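Long-range contacts in probable oxidoreductase (Pseudomonas aeruginosa, PDB 4B7X), which is probably an NADP-dependent oxidoreductase of the medium-chain dehydrogenase/reductase family, with a GroES-like N-terminal domain and a nucleotide-binding Rossmann domain: residues A14-G19 with I65-I70; T236-K241 with L269-R274. All coordinates share one frame; numbering follows the deposited sequence.

Interaction 1 (A14-G19 with I65-I70)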
ATOM      1  N   ALA H  14     -34.096   8.141  -3.149  1.00 64.98           N
ATOM      2  CA  ALA H  14     -34.987   8.138  -4.314  1.00 68.63           C
ATOM      3  C   ALA H  14     -34.274   7.635  -5.572  1.00 72.47           C
ATOM      4  O   ALA H  14     -34.824   6.828  -6.332  1.00 73.25           O
ATOM      5  CB  ALA H  14     -35.572   9.525  -4.547  1.00 66.83           C
ATOM      6  N   GLN H  15     -33.052   8.121  -5.786  1.00 73.14           N
ATOM      7  CA  GLN H  15     -32.248   7.734  -6.943  1.00 73.15           C
ATOM      8  C   GLN H  15     -30.759   7.740  -6.621  1.00 74.50           C
ATOM      9  O   GLN H  15     -30.280   8.595  -5.865  1.00 75.33           O
ATOM     10  CB  GLN H  15     -32.524   8.660  -8.134  1.00 73.81           C
ATOM     11  CG  GLN H  15     -32.160  10.121  -7.900  1.00 74.57           C
ATOM     12  CD  GLN H  15     -32.798  11.057  -8.908  1.00 75.63           C
ATOM     13  OE1 GLN H  15     -32.111  11.649  -9.739  1.00 77.46           O
ATOM     14  NE2 GLN H  15     -34.119  11.195  -8.839  1.00 74.77           N
ATOM     15  N   ARG H  16     -30.040   6.778  -7.195  1.00 70.11           N
ATOM     16  CA  ARG H  16     -28.584   6.768  -7.162  1.00 65.39           C
ATOM     17  C   ARG H  16     -28.077   7.983  -7.942  1.00 66.60           C
ATOM     18  O   ARG H  16     -28.401   8.131  -9.122  1.00 65.03           O
ATOM     19  CB  ARG H  16     -28.048   5.491  -7.800  1.00 60.61           C
ATOM     20  CG  ARG H  16     -28.775   4.214  -7.418  1.00 56.80           C
ATOM     21  CD  ARG H  16     -28.374   3.732  -6.042  1.00 53.92           C
ATOM     22  NE  ARG H  16     -28.926   2.415  -5.740  1.00 50.27           N
ATOM     23  CZ  ARG H  16     -28.794   1.810  -4.563  1.00 51.08           C
ATOM     24  NH1 ARG H  16     -28.125   2.405  -3.580  1.00 51.67           N
ATOM     25  NH2 ARG H  16     -29.323   0.612  -4.364  1.00 45.57           N
ATOM     26  N   PRO H  17     -27.286   8.859  -7.285  1.00 68.72           N
ATOM     27  CA  PRO H  17     -26.850  10.111  -7.905  1.00 70.96           C
ATOM     28  C   PRO H  17     -25.635   9.923  -8.813  1.00 72.58           C
ATOM     29  O   PRO H  17     -24.960   8.893  -8.733  1.00 69.83           O
ATOM     30  CB  PRO H  17     -26.485  10.981  -6.702  1.00 69.81           C
ATOM     31  CG  PRO H  17     -26.042  10.011  -5.659  1.00 68.93           C
ATOM     32  CD  PRO H  17     -26.711   8.688  -5.935  1.00 70.59           C
ATOM     33  N   SER H  18     -25.368  10.919  -9.657  1.00 79.06           N
ATOM     34  CA  SER H  18     -24.247  10.876 -10.597  1.00 83.82           C
ATOM     35  C   SER H  18     -22.955  11.401  -9.966  1.00 86.00           C
ATOM     36  O   SER H  18     -22.088  10.616  -9.561  1.00 90.83           O
ATOM     37  CB  SER H  18     -24.583  11.650 -11.880  1.00 86.28           C
ATOM     38  OG  SER H  18     -23.501  11.618 -12.796  1.00 85.00           O
ATOM     39  N   GLY H  19     -22.827  12.724  -9.887  1.00 81.89           N
ATOM     40  CA  GLY H  19     -21.639  13.349  -9.312  1.00 77.75           C
ATOM     41  C   GLY H  19     -21.907  13.798  -7.892  1.00 74.56           C
ATOM     42  O   GLY H  19     -22.084  12.973  -6.996  1.00 67.78           O
ATOM     43  N   ILE H  65     -19.535  -2.042   2.798  1.00 60.28           N
ATOM     44  CA  ILE H  65     -20.879  -2.260   3.357  1.00 63.56           C
ATOM     45  C   ILE H  65     -21.889  -2.204   2.194  1.00 63.75           C
ATOM     46  O   ILE H  65     -21.666  -1.462   1.226  1.00 63.16           O
ATOM     47  CB  ILE H  65     -21.207  -1.206   4.461  1.00 65.03           C
ATOM     48  CG1 ILE H  65     -22.398  -1.630   5.338  1.00 68.44           C
ATOM     49  CG2 ILE H  65     -21.421   0.189   3.870  1.00 63.53           C
ATOM     50  CD1 ILE H  65     -22.055  -2.568   6.479  1.00 67.89           C
ATOM     51  N   PRO H  66     -22.982  -2.998   2.261  1.00 64.15           N
ATOM     52  CA  PRO H  66     -24.009  -2.897   1.207  1.00 63.28           C
ATOM     53  C   PRO H  66     -24.547  -1.471   1.076  1.00 62.35           C
ATOM     54  O   PRO H  66     -24.619  -0.760   2.079  1.00 64.74           O
ATOM     55  CB  PRO H  66     -25.115  -3.832   1.706  1.00 65.77           C
ATOM     56  CG  PRO H  66     -24.420  -4.821   2.578  1.00 64.90           C
ATOM     57  CD  PRO H  66     -23.281  -4.081   3.220  1.00 65.79           C
ATOM     58  N   PRO H  67     -24.911  -1.040  -0.147  1.00 63.66           N
ATOM     59  CA  PRO H  67     -25.440   0.325  -0.296  1.00 63.44           C
ATOM     60  C   PRO H  67     -26.871   0.464   0.257  1.00 64.50           C
ATOM     61  O   PRO H  67     -27.486  -0.532   0.645  1.00 61.65           O
ATOM     62  CB  PRO H  67     -25.412   0.550  -1.814  1.00 64.01           C
ATOM     63  CG  PRO H  67     -25.558  -0.820  -2.392  1.00 65.83           C
ATOM     64  CD  PRO H  67     -24.901  -1.777  -1.426  1.00 63.09           C
ATOM     65  N   VAL H  68     -27.385   1.694   0.305  1.00 63.31           N
ATOM     66  CA  VAL H  68     -28.763   1.944   0.744  1.00 61.60           C
ATOM     67  C   VAL H  68     -29.729   1.527  -0.369  1.00 61.54           C
ATOM     68  O   VAL H  68     -29.521   1.873  -1.536  1.00 58.09           O
ATOM     69  CB  VAL H  68     -28.986   3.432   1.141  1.00 60.37           C
ATOM     70  CG1 VAL H  68     -30.437   3.696   1.515  1.00 59.32           C
ATOM     71  CG2 VAL H  68     -28.074   3.824   2.296  1.00 59.24           C
ATOM     72  N   GLY H  69     -30.758   0.759  -0.008  1.00 61.65           N
ATOM     73  CA  GLY H  69     -31.780   0.347  -0.967  1.00 62.12           C
ATOM     74  C   GLY H  69     -32.615   1.544  -1.382  1.00 63.61           C
ATOM     75  O   GLY H  69     -32.884   2.422  -0.569  1.00 63.84           O
ATOM     76  N   ILE H  70     -33.007   1.598  -2.651  1.00 65.20           N
ATOM     77  CA  ILE H  70     -33.925   2.637  -3.121  1.00 68.08           C
ATOM     78  C   ILE H  70     -35.268   2.511  -2.393  1.00 68.86           C
ATOM     79  O   ILE H  70     -35.846   1.420  -2.312  1.00 66.20           O
ATOM     80  CB  ILE H  70     -34.148   2.567  -4.649  1.00 70.15           C
ATOM     81  CG1 ILE H  70     -32.808   2.631  -5.407  1.00 68.14           C
ATOM     82  CG2 ILE H  70     -35.122   3.653  -5.108  1.00 69.52           C
ATOM     83  CD1 ILE H  70     -32.138   3.991  -5.414  1.00 67.10           C
TER

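Interaction 2 (T236-K241 with L269-R274)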
ATOM      1  N   THR H 236       6.000  11.594  -3.264  1.00 39.81           N
ATOM      2  CA  THR H 236       7.386  11.950  -3.647  1.00 39.19           C
ATOM      3  C   THR H 236       8.265  12.256  -2.442  1.00 37.68           C
ATOM      4  O   THR H 236       9.485  12.311  -2.563  1.00 43.68           O
ATOM      5  CB  THR H 236       7.445  13.200  -4.543  1.00 38.81           C
ATOM      6  OG1 THR H 236       6.893  14.317  -3.830  1.00 39.62           O
ATOM      7  CG2 THR H 236       6.700  12.983  -5.846  1.00 38.55           C
ATOM      8  N   ARG H 237       7.653  12.456  -1.283  1.00 39.04           N
ATOM      9  CA  ARG H 237       8.383  12.901  -0.106  1.00 40.84           C
ATOM     10  C   ARG H 237       8.444  11.906   1.058  1.00 41.28           C
ATOM     11  O   ARG H 237       8.989  12.229   2.120  1.00 40.82           O
ATOM     12  CB  ARG H 237       7.822  14.247   0.383  1.00 48.08           C
ATOM     13  CG  ARG H 237       7.785  15.351  -0.674  1.00 54.37           C
ATOM     14  CD  ARG H 237       9.174  15.768  -1.150  1.00 60.70           C
ATOM     15  NE  ARG H 237       9.805  16.722  -0.237  1.00 68.05           N
ATOM     16  CZ  ARG H 237      10.714  16.405   0.682  1.00 71.25           C
ATOM     17  NH1 ARG H 237      11.121  15.147   0.824  1.00 75.64           N
ATOM     18  NH2 ARG H 237      11.222  17.349   1.460  1.00 71.24           N
ATOM     19  N   ILE H 238       7.902  10.702   0.883  1.00 39.43           N
ATOM     20  CA  ILE H 238       7.903   9.732   2.000  1.00 38.35           C
ATOM     21  C   ILE H 238       9.320   9.220   2.275  1.00 36.08           C
ATOM     22  O   ILE H 238      10.158   9.182   1.368  1.00 33.88           O
ATOM     23  CB  ILE H 238       6.900   8.557   1.795  1.00 38.01           C
ATOM     24  CG1 ILE H 238       7.247   7.726   0.550  1.00 37.91           C
ATOM     25  CG2 ILE H 238       5.473   9.091   1.737  1.00 38.85           C
ATOM     26  CD1 ILE H 238       6.455   6.436   0.414  1.00 39.37           C
ATOM     27  N   ALA H 239       9.570   8.867   3.532  1.00 32.98           N
ATOM     28  CA  ALA H 239      10.867   8.372   3.985  1.00 37.22           C
ATOM     29  C   ALA H 239      10.954   6.850   3.846  1.00 39.01           C
ATOM     30  O   ALA H 239       9.937   6.189   3.644  1.00 40.26           O
ATOM     31  CB  ALA H 239      11.076   8.757   5.442  1.00 36.06           C
ATOM     32  N   PHE H 240      12.168   6.319   3.964  1.00 37.13           N
ATOM     33  CA  PHE H 240      12.420   4.882   4.080  1.00 35.95           C
ATOM     34  C   PHE H 240      11.495   4.251   5.133  1.00 33.93           C
ATOM     35  O   PHE H 240      11.483   4.669   6.289  1.00 29.89           O
ATOM     36  CB  PHE H 240      13.902   4.660   4.420  1.00 36.11           C
ATOM     37  CG  PHE H 240      14.254   3.253   4.834  1.00 37.97           C
ATOM     38  CD1 PHE H 240      14.341   2.231   3.894  1.00 39.79           C
ATOM     39  CD2 PHE H 240      14.539   2.962   6.165  1.00 40.22           C
ATOM     40  CE1 PHE H 240      14.688   0.940   4.277  1.00 41.32           C
ATOM     41  CE2 PHE H 240      14.886   1.676   6.559  1.00 42.94           C
ATOM     42  CZ  PHE H 240      14.960   0.661   5.611  1.00 43.01           C
ATOM     43  N   LYS H 241      10.712   3.250   4.714  1.00 33.68           N
ATOM     44  CA  LYS H 241       9.825   2.508   5.627  1.00 33.94           C
ATOM     45  C   LYS H 241       8.638   3.325   6.150  1.00 31.79           C
ATOM     46  O   LYS H 241       8.089   3.044   7.224  1.00 30.70           O
ATOM     47  CB  LYS H 241      10.622   1.898   6.791  1.00 38.56           C
ATOM     48  CG  LYS H 241      11.396   0.637   6.426  1.00 43.06           C
ATOM     49  CD  LYS H 241      11.810  -0.141   7.672  1.00 46.41           C
ATOM     50  CE  LYS H 241      10.676  -0.274   8.690  1.00 51.44           C
ATOM     51  NZ  LYS H 241       9.530  -1.137   8.255  1.00 52.76           N
ATOM     52  N   LEU H 269       8.095   1.400  -3.438  1.00 31.51           N
ATOM     53  CA  LEU H 269       9.178   0.472  -3.732  1.00 33.86           C
ATOM     54  C   LEU H 269      10.555   1.061  -3.349  1.00 34.79           C
ATOM     55  O   LEU H 269      11.255   0.518  -2.486  1.00 33.53           O
ATOM     56  CB  LEU H 269       9.132   0.085  -5.209  1.00 34.78           C
ATOM     57  CG  LEU H 269      10.210  -0.830  -5.804  1.00 36.91           C
ATOM     58  CD1 LEU H 269      10.399  -2.099  -4.991  1.00 37.49           C
ATOM     59  CD2 LEU H 269       9.840  -1.189  -7.234  1.00 37.22           C
ATOM     60  N   VAL H 270      10.921   2.178  -3.979  1.00 33.48           N
ATOM     61  CA  VAL H 270      12.160   2.919  -3.659  1.00 32.52           C
ATOM     62  C   VAL H 270      12.420   3.075  -2.146  1.00 30.99           C
ATOM     63  O   VAL H 270      13.543   2.885  -1.680  1.00 30.65           O
ATOM     64  CB  VAL H 270      12.175   4.295  -4.368  1.00 32.63           C
ATOM     65  CG1 VAL H 270      13.329   5.175  -3.887  1.00 35.23           C
ATOM     66  CG2 VAL H 270      12.264   4.087  -5.867  1.00 33.77           C
ATOM     67  N   ASN H 271      11.365   3.371  -1.398  1.00 30.49           N
ATOM     68  CA  ASN H 271      11.431   3.620   0.028  1.00 29.85           C
ATOM     69  C   ASN H 271      10.960   2.443   0.922  1.00 30.77           C
ATOM     70  O   ASN H 271      10.869   2.571   2.150  1.00 28.21           O
ATOM     71  CB  ASN H 271      10.625   4.890   0.318  1.00 31.35           C
ATOM     72  CG  ASN H 271      11.199   6.121  -0.388  1.00 34.12           C
ATOM     73  OD1 ASN H 271      10.546   6.744  -1.246  1.00 35.46           O
ATOM     74  ND2 ASN H 271      12.431   6.475  -0.036  1.00 32.93           N
ATOM     75  N   ARG H 272      10.699   1.291   0.299  1.00 31.83           N
ATOM     76  CA  ARG H 272      10.154   0.101   0.983  1.00 31.34           C
ATOM     77  C   ARG H 272       9.114   0.464   2.048  1.00 28.95           C
ATOM     78  O   ARG H 272       9.212   0.114   3.232  1.00 28.05           O
ATOM     79  CB  ARG H 272      11.249  -0.872   1.480  1.00 34.14           C
ATOM     80  CG  ARG H 272      12.596  -0.267   1.825  1.00 39.93           C
ATOM     81  CD  ARG H 272      13.513  -0.110   0.613  1.00 38.95           C
ATOM     82  NE  ARG H 272      14.898  -0.269   1.042  1.00 38.59           N
ATOM     83  CZ  ARG H 272      15.886   0.601   0.833  1.00 40.99           C
ATOM     84  NH1 ARG H 272      15.676   1.736   0.173  1.00 38.96           N
ATOM     85  NH2 ARG H 272      17.102   0.321   1.290  1.00 38.96           N
ATOM     86  N   ALA H 273       8.102   1.179   1.580  1.00 27.58           N
ATOM     87  CA  ALA H 273       7.061   1.700   2.437  1.00 28.94           C
ATOM     88  C   ALA H 273       5.783   0.893   2.257  1.00 27.79           C
ATOM     89  O   ALA H 273       5.645   0.130   1.307  1.00 29.32           O
ATOM     90  CB  ALA H 273       6.816   3.172   2.108  1.00 28.09           C
ATOM     91  N   ARG H 274       4.839   1.091   3.163  1.00 29.27           N
ATOM     92  CA  ARG H 274       3.603   0.340   3.147  1.00 32.05           C
ATOM     93  C   ARG H 274       2.418   1.296   3.007  1.00 31.29           C
ATOM     94  O   ARG H 274       2.369   2.310   3.698  1.00 30.84           O
ATOM     95  CB  ARG H 274       3.507  -0.462   4.448  1.00 34.36           C
ATOM     96  CG  ARG H 274       2.163  -1.092   4.750  1.00 38.23           C
ATOM     97  CD  ARG H 274       2.113  -1.558   6.202  1.00 43.08           C
ATOM     98  NE  ARG H 274       3.156  -2.537   6.488  1.00 48.74           N
ATOM     99  CZ  ARG H 274       3.782  -2.658   7.656  1.00 53.80           C
ATOM    100  NH1 ARG H 274       3.484  -1.855   8.675  1.00 55.32           N
ATOM    101  NH2 ARG H 274       4.720  -3.584   7.806  1.00 54.37           N
TER

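Interaction 1 (A14-G19 with I65-I70)
Arg16 and Ile70 make the close part of this contact, the arginine laying its side chain over the end of the isoleucine. CD1 of Ile70 sits over one face of the guanidinium, 3.6 Å from NE of Arg16, and also touches the aliphatic part of the chain, 3.8 Å from CD of Arg16. A bend at chi2 (-78°) turns the arginine from its backbone toward residues 67-70, and beyond it the chain runs on extended to the guanidinium. NH1 of Arg16 then meets the carbonyl O of Val68 at 2.5 Å, but the bond is weak, with an N-H...O angle of only 119°, and so short a distance leaves its exact geometry doubtful. NH2 of Arg16 comes within 3.1 Å of the same oxygen, and CB of Pro67 packs against NH1 of Arg16 at 3.7 Å. The other branch of Ile70 crosses to the facing loop: CG2, anti to the backbone N, lies 3.4 Å from the carbonyl O of Ala14.

The rest is looser. Gln15 starts its side chain away from residues 65-70, and its closest approach is by its CA, 4.0 Å from CD1 of Ile70. Gln15, Arg16, Pro67 and Ile70 are all exposed, so a weak polar bond and a small apolar patch join two loops at the surface; only 259 Å² is buried, both sides summed. Arg16 and Ile70 also touch a crystal neighbour, so their conformations may partly reflect the lattice.

Val68 is the buried residue among those touching, and its side chain packs on Leu13 of strand 7-13 and Trp57 of helix 53-57. Ile70 also rests on Leu13. The contact thus ties the loop between strands 7-13 and 26-32 to the loop leading from helix 53-57 to strand 77-85, within the GroES-like N-terminal domain.

Interaction 2 (T236-K241 with L269-R274)
The backbones come closest at Phe240-Asn271 and Lys241-Ala273, where Lys241 N donates a nearly straight hydrogen bond (2.7 Å, 176°) to Asn271 O. That oxygen also receives a CA-H...O contact from Phe240 CA, and Lys241 CA makes another to Arg272 O. With chi1 at 169°, the Phe240 ring swings out opposite the backbone N and reaches Arg272. There CE1 of Phe240 lies over one face of the guanidinium, toward its rim, and 3.4 Å from CG of Arg272; the two planes stand 76° apart, with Arg272 NE at the ring's edge. Lys241 CG covers a face of the ring near its centre. Arg272, with positive phi, is the C-prime residue of a Schellman motif that ends helix 267-270, and the chain leaves it for strand 274-277, outermost within this chain in the parallel Rossmann sheet, beside strand 242-246. The guanidinium of Arg272 has two partners: NH1 bonds to O of Val270 (3.1 Å), close to the guanidinium plane, and NE forms a salt bridge with Asp282 of the second subunit. Deeper in, CD1 of Ile238 packs on CB of Ala273 at 3.7 Å, beside Leu268.

The two contacts follow one another in sequence without overlap, and they belong to different domains, the GroES-like N-terminal one and the nucleotide-binding one. Their centres are 37 Å apart and their nearest atoms about 22 Å, so they do not touch. Interaction 1 is a surface contact between loops that no other chain of the assembly reaches. Interaction 2 lies at the dimer interface: Arg274 pairs in an antiparallel ladder with a strand of the second subunit, which carries the sheet across. It also lies near a bound NADP: Leu269, at the start of residues 269-274, touches cofactor, and the side chain of Arg272 is about 8 Å from a bound NADP.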